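PDB 1LVM: catalytic domain of the nuclear inclusion protein A (nia) from Tobacco etch virus, which probably cleaves the viral polyprotein at specific sites, as a cysteine protease of chymotrypsin-like fold, and here holds a bound peptide product. Local coordinates for residues 86-91 with 144-149; 214-219 with 223-228. The protein carries 1 engineered substitution. All coordinates share one frame; numbering follows the deposited sequence.

Overall arrangement
The two contacts illustrate how a chymotrypsin-like protease builds a substrate cleft from pieces distant in sequence. Contact 1 joins a loop of the first sheet, 86-91, to the turn that enters strand 147-150 of the second barrel; contact 2 is the hairpin formed by 214-219 and 223-228 near the C-terminus. Their centres lie about 13 Å apart, and they touch: Phe147 CE2 approaches Trp219 O at 3.2 Å, Asp89 CA packs on Trp219 CZ3 at 3.5 Å, and Phe147 CZ meets Val224 CG2 at 3.9 Å. Both border the bound peptide. Asp89 from contact 1, and Trp219, Val224 and Met226 from contact 2, each pack on an aromatic side chain of it.

Contact 1 of 2, residues 86-91 with 144-149; sequences DGRDMI and DGIFWK
Arg88 and Ile146 meet where the loop between strands 81-84 and 91-94 of the first sheet leans on the turn leading into strand 147-150 of the second, closed barrel. With CG anti to the carbonyl carbon (chi1 -77°) and the chain extended from CG to NE, Arg88 reaches along the turn and brings its guanidinium over the isoleucine. Ile146 answers with two branches. Its CD1 lies over one face of the guanidinium, offset toward the rim and 3.5 Å from Arg88 NH1. Its CG2 meets the base of the Arg88 side chain and the preceding carbonyl, 3.8 Å from Arg88 CG and 3.6 Å from Gly87 O.

The polar end of Arg88 works at the margin of this packing. Arg88 NH2 donates to Ser189 OG on strand 185-189, and to a water 3.2 Å away that in turn donates to Asp144 O. Gly145 O sits obliquely to the guanidinium, 3.7 Å from Arg88 NH2. The turn itself is an Asx turn: Asp144 OD1 accepts from Ile146 N at 3.1 Å, met from above the carboxylate plane. Trp148 NE1 adds a weak bond to Gly145 O at 3.0 Å, the oxygen lying at the edge of the indole in its plane.

One residue along from Arg88, Asp89 bonds to His54 N, Asn52 and Ser176, a setting consistent with the aspartate of the family's catalytic triad. Chemically, then, the two barrels are joined here by an apolar methyl on a flat cation and by a water bridge, while Ser189 fixes the charged end directly.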
# COMPACT_ATOMS: atom_id res chain seq x y z
N ASP A 86 6.45 13.00 -1.49
CA ASP A 86 5.91 14.27 -1.96
C ASP A 86 4.74 14.13 -2.95
O ASP A 86 4.85 13.46 -3.98
CB ASP A 86 7.09 15.00 -2.66
CG ASP A 86 7.00 16.51 -2.56
OD1 ASP A 86 5.95 17.03 -2.15
OD2 ASP A 86 8.01 17.17 -2.90
N GLY A 87 3.63 14.77 -2.63
CA GLY A 87 2.51 14.79 -3.54
C GLY A 87 1.74 13.51 -3.80
O GLY A 87 0.85 13.54 -4.63
N ARG A 88 2.06 12.42 -3.08
CA ARG A 88 1.41 11.07 -3.27
C ARG A 88 0.85 10.60 -1.92
O ARG A 88 1.34 11.00 -0.86
CB ARG A 88 2.46 9.97 -3.66
CG ARG A 88 2.91 10.03 -5.14
CD ARG A 88 3.98 9.03 -5.54
NE ARG A 88 3.87 8.63 -6.98
CZ ARG A 88 4.42 9.32 -7.96
NH1 ARG A 88 5.09 10.41 -7.65
NH2 ARG A 88 4.33 8.93 -9.24
N ASP A 89 -0.15 9.73 -1.96
CA ASP A 89 -0.68 9.13 -0.73
C ASP A 89 0.24 7.96 -0.38
O ASP A 89 -0.21 6.77 -0.33
CB ASP A 89 -2.10 8.62 -0.99
CG ASP A 89 -2.73 7.93 0.23
OD1 ASP A 89 -2.40 8.30 1.39
OD2 ASP A 89 -3.54 6.97 -0.02
N MET A 90 1.47 8.26 -0.04
CA MET A 90 2.42 7.20 0.32
C MET A 90 3.41 7.67 1.35
O MET A 90 3.89 8.82 1.30
CB MET A 90 3.21 6.70 -0.95
CG MET A 90 4.02 5.38 -0.68
SD MET A 90 4.96 4.84 -2.11
CE MET A 90 3.62 3.97 -2.92
N ILE A 91 3.73 6.82 2.30
CA ILE A 91 4.69 7.27 3.33
C ILE A 91 5.48 6.05 3.75
O ILE A 91 5.02 4.92 3.57
CB ILE A 91 3.85 7.82 4.57
CG1 ILE A 91 4.76 8.56 5.62
CG2 ILE A 91 3.06 6.68 5.28
CD1 ILE A 91 3.90 9.24 6.70
N ASP A 144 -1.45 13.39 -14.00
CA ASP A 144 0.01 13.43 -13.91
C ASP A 144 0.68 12.13 -13.54
O ASP A 144 1.91 12.07 -13.39
CB ASP A 144 0.41 14.51 -12.88
CG ASP A 144 -0.41 14.43 -11.59
OD1 ASP A 144 -0.92 13.31 -11.32
OD2 ASP A 144 -0.52 15.46 -10.86
N GLY A 145 -0.11 11.07 -13.39
CA GLY A 145 0.48 9.79 -13.04
C GLY A 145 0.61 9.54 -11.55
O GLY A 145 1.20 8.53 -11.14
N ILE A 146 0.07 10.44 -10.70
CA ILE A 146 0.17 10.19 -9.24
C ILE A 146 -0.75 9.02 -8.89
O ILE A 146 -0.33 7.99 -8.31
CB ILE A 146 -0.22 11.43 -8.44
CG1 ILE A 146 0.77 12.54 -8.77
CG2 ILE A 146 -0.32 11.10 -6.93
CD1 ILE A 146 2.17 12.17 -8.56
N PHE A 147 -2.02 9.19 -9.19
CA PHE A 147 -2.96 8.12 -9.01
C PHE A 147 -3.09 7.43 -10.38
O PHE A 147 -3.00 8.09 -11.44
CB PHE A 147 -4.35 8.63 -8.62
CG PHE A 147 -4.45 9.11 -7.22
CD1 PHE A 147 -4.58 8.21 -6.17
CD2 PHE A 147 -4.47 10.48 -6.94
CE1 PHE A 147 -4.75 8.65 -4.85
CE2 PHE A 147 -4.61 10.94 -5.65
CZ PHE A 147 -4.76 10.02 -4.59
N TRP A 148 -3.25 6.10 -10.35
CA TRP A 148 -3.49 5.27 -11.57
C TRP A 148 -4.80 4.57 -11.37
O TRP A 148 -5.19 4.24 -10.26
CB TRP A 148 -2.38 4.25 -11.81
CG TRP A 148 -1.19 4.84 -12.46
CD1 TRP A 148 -0.47 5.92 -12.01
CD2 TRP A 148 -0.58 4.42 -13.68
NE1 TRP A 148 0.54 6.19 -12.88
CE2 TRP A 148 0.50 5.28 -13.92
CE3 TRP A 148 -0.85 3.38 -14.61
CZ2 TRP A 148 1.31 5.15 -15.03
CZ3 TRP A 148 -0.01 3.25 -15.75
CH2 TRP A 148 1.05 4.13 -15.93
N LYS A 149 -5.55 4.38 -12.46
CA LYS A 149 -6.83 3.71 -12.41
C LYS A 149 -6.69 2.20 -12.45
O LYS A 149 -5.81 1.66 -13.14
CB LYS A 149 -7.67 4.11 -13.67
CG LYS A 149 -7.93 5.65 -13.89
CD LYS A 149 -8.81 5.94 -15.24
CE LYS A 149 -9.02 7.42 -15.64
NZ LYS A 149 -9.69 7.61 -17.04
O HOH W 1 4.50 10.83 -11.86

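Contact 2 of 2, residues 214-219 with 223-228; sequences ADSVLW and KVFMDK. Engineered in segment 223-228: Asp227 (natural residue Ser).
Ser216 and Phe225 face each other as a non-hydrogen-bonded pair of an antiparallel hairpin, their CA atoms 4.1 Å apart, at the end of the ladder away from the hairpin turn. On the face they share with Leu218 and Lys223, Ser216 CB comes obliquely to the Phe225 ring, 3.6 Å from Phe225 CD2. Lys223, its CG anti to the backbone N (chi1 -168°), stands extended off this face, its CE 3.6 Å from Ser216 OG, the serine lying diagonally across the ladder. Nearer its base, Leu218 meets it at about a right angle, with Leu218 CD2 3.8 Å from Lys223 CB.

The other face carries Val217 and Val224. These two lie side by side and point the same way, Val217 CG1 being 4.1 Å from Val224 CB. As the hydrogen-bonded pair they exchange two backbone bonds: Val224 N donates to Val217 O at 2.7 Å with an N-H...O angle of 170°, and Val217 N donates to Val224 O.

Past the strand end, Met226 N adds a third bond, to Asp215 O at 2.9 Å. With CG beside its backbone N, Met226 sets CG 3.4 Å from the same oxygen; the bends further out bring CE toward Ala214 O. Asp215 O also accepts from a water that links it to the N of Asp227, an engineered residue. The Asp215 carboxylate has its own partner, a salt bridge to Arg57.

Such pairing is that of a two-stranded antiparallel beta hairpin. Here Val224 and Phe225 also pair in parallel with the bound peptide, which extends the sheet as a third strand and makes the hairpin one wall of the peptide-binding cleft.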
# COMPACT_ATOMS: atom_id res chain seq x y z
N ALA A 214 -6.43 18.07 7.63
CA ALA A 214 -7.74 18.32 7.05
C ALA A 214 -8.45 17.05 6.65
O ALA A 214 -7.85 15.99 6.63
CB ALA A 214 -7.62 19.23 5.85
N ASP A 215 -9.71 17.18 6.29
CA ASP A 215 -10.51 16.03 5.91
C ASP A 215 -10.56 15.76 4.41
O ASP A 215 -11.24 14.84 3.96
CB ASP A 215 -11.92 16.15 6.49
CG ASP A 215 -11.93 16.05 8.01
OD1 ASP A 215 -11.22 15.16 8.54
OD2 ASP A 215 -12.64 16.84 8.66
N SER A 216 -9.85 16.55 3.62
CA SER A 216 -9.78 16.28 2.20
C SER A 216 -8.45 16.85 1.74
O SER A 216 -7.88 17.76 2.35
CB SER A 216 -10.96 16.90 1.44
OG SER A 216 -10.79 18.30 1.35
N VAL A 217 -7.93 16.28 0.67
CA VAL A 217 -6.66 16.75 0.17
C VAL A 217 -6.70 16.80 -1.36
O VAL A 217 -7.53 16.13 -1.99
CB VAL A 217 -5.52 15.84 0.63
CG1 VAL A 217 -5.70 14.47 0.01
CG2 VAL A 217 -4.21 16.42 0.25
N LEU A 218 -5.79 17.57 -1.94
CA LEU A 218 -5.73 17.73 -3.41
C LEU A 218 -4.43 17.16 -3.88
O LEU A 218 -3.41 17.86 -3.94
CB LEU A 218 -5.79 19.22 -3.83
CG LEU A 218 -6.45 19.55 -5.17
CD1 LEU A 218 -5.95 18.66 -6.30
CD2 LEU A 218 -7.95 19.40 -4.99
N TRP A 219 -4.46 15.87 -4.22
CA TRP A 219 -3.28 15.16 -4.73
C TRP A 219 -3.49 14.62 -6.14
O TRP A 219 -4.55 14.09 -6.45
CB TRP A 219 -2.94 13.97 -3.79
CG TRP A 219 -2.53 14.40 -2.42
CD1 TRP A 219 -2.06 15.64 -2.05
CD2 TRP A 219 -2.48 13.59 -1.25
NE1 TRP A 219 -1.72 15.65 -0.70
CE2 TRP A 219 -1.97 14.40 -0.20
CE3 TRP A 219 -2.82 12.26 -0.98
CZ2 TRP A 219 -1.79 13.91 1.10
CZ3 TRP A 219 -2.63 11.78 0.34
CH2 TRP A 219 -2.12 12.60 1.34
N LYS A 223 -9.50 15.72 -5.79
CA LYS A 223 -9.74 16.10 -4.41
C LYS A 223 -10.13 14.74 -3.76
O LYS A 223 -11.02 14.02 -4.24
CB LYS A 223 -10.91 17.08 -4.32
CG LYS A 223 -11.07 17.74 -2.97
CD LYS A 223 -12.37 18.54 -2.93
CE LYS A 223 -12.46 19.39 -1.69
NZ LYS A 223 -13.65 20.27 -1.76
N VAL A 224 -9.43 14.37 -2.68
CA VAL A 224 -9.71 13.13 -2.03
C VAL A 224 -10.17 13.37 -0.58
O VAL A 224 -9.52 14.10 0.15
CB VAL A 224 -8.44 12.19 -1.96
CG1 VAL A 224 -8.91 10.73 -1.58
CG2 VAL A 224 -7.67 12.22 -3.31
N PHE A 225 -11.30 12.79 -0.22
CA PHE A 225 -11.81 12.94 1.13
C PHE A 225 -11.42 11.76 2.00
O PHE A 225 -11.31 10.64 1.52
CB PHE A 225 -13.32 13.03 1.13
CG PHE A 225 -13.85 14.22 0.41
CD1 PHE A 225 -13.99 14.21 -0.98
CD2 PHE A 225 -14.18 15.39 1.11
CE1 PHE A 225 -14.45 15.34 -1.67
CE2 PHE A 225 -14.64 16.54 0.42
CZ PHE A 225 -14.77 16.50 -0.97
N MET A 226 -11.28 12.02 3.29
CA MET A 226 -10.95 10.97 4.27
C MET A 226 -12.08 9.95 4.41
O MET A 226 -11.81 8.75 4.55
CB MET A 226 -10.70 11.62 5.63
CG MET A 226 -9.49 12.51 5.63
SD MET A 226 -7.83 11.72 5.17
CE MET A 226 -7.17 12.98 4.18
N ASP A 227 -13.34 10.42 4.38
CA ASP A 227 -14.55 9.57 4.50
C ASP A 227 -15.49 9.84 3.31
O ASP A 227 -15.47 10.93 2.76
CB ASP A 227 -15.34 9.89 5.79
CG ASP A 227 -14.45 10.11 7.03
OD1 ASP A 227 -13.62 9.23 7.35
OD2 ASP A 227 -14.61 11.16 7.70
N LYS A 228 -16.33 8.86 2.95
CA LYS A 228 -17.30 9.01 1.86
C LYS A 228 -18.51 9.76 2.49
O LYS A 228 -18.47 10.03 3.68
CB LYS A 228 -17.71 7.61 1.35
CG LYS A 228 -17.92 7.51 -0.17
CD LYS A 228 -18.78 6.30 -0.55
CE LYS A 228 -18.20 5.01 0.02
NZ LYS A 228 -18.86 3.78 -0.48
O HOH W 2 -13.73 13.60 4.66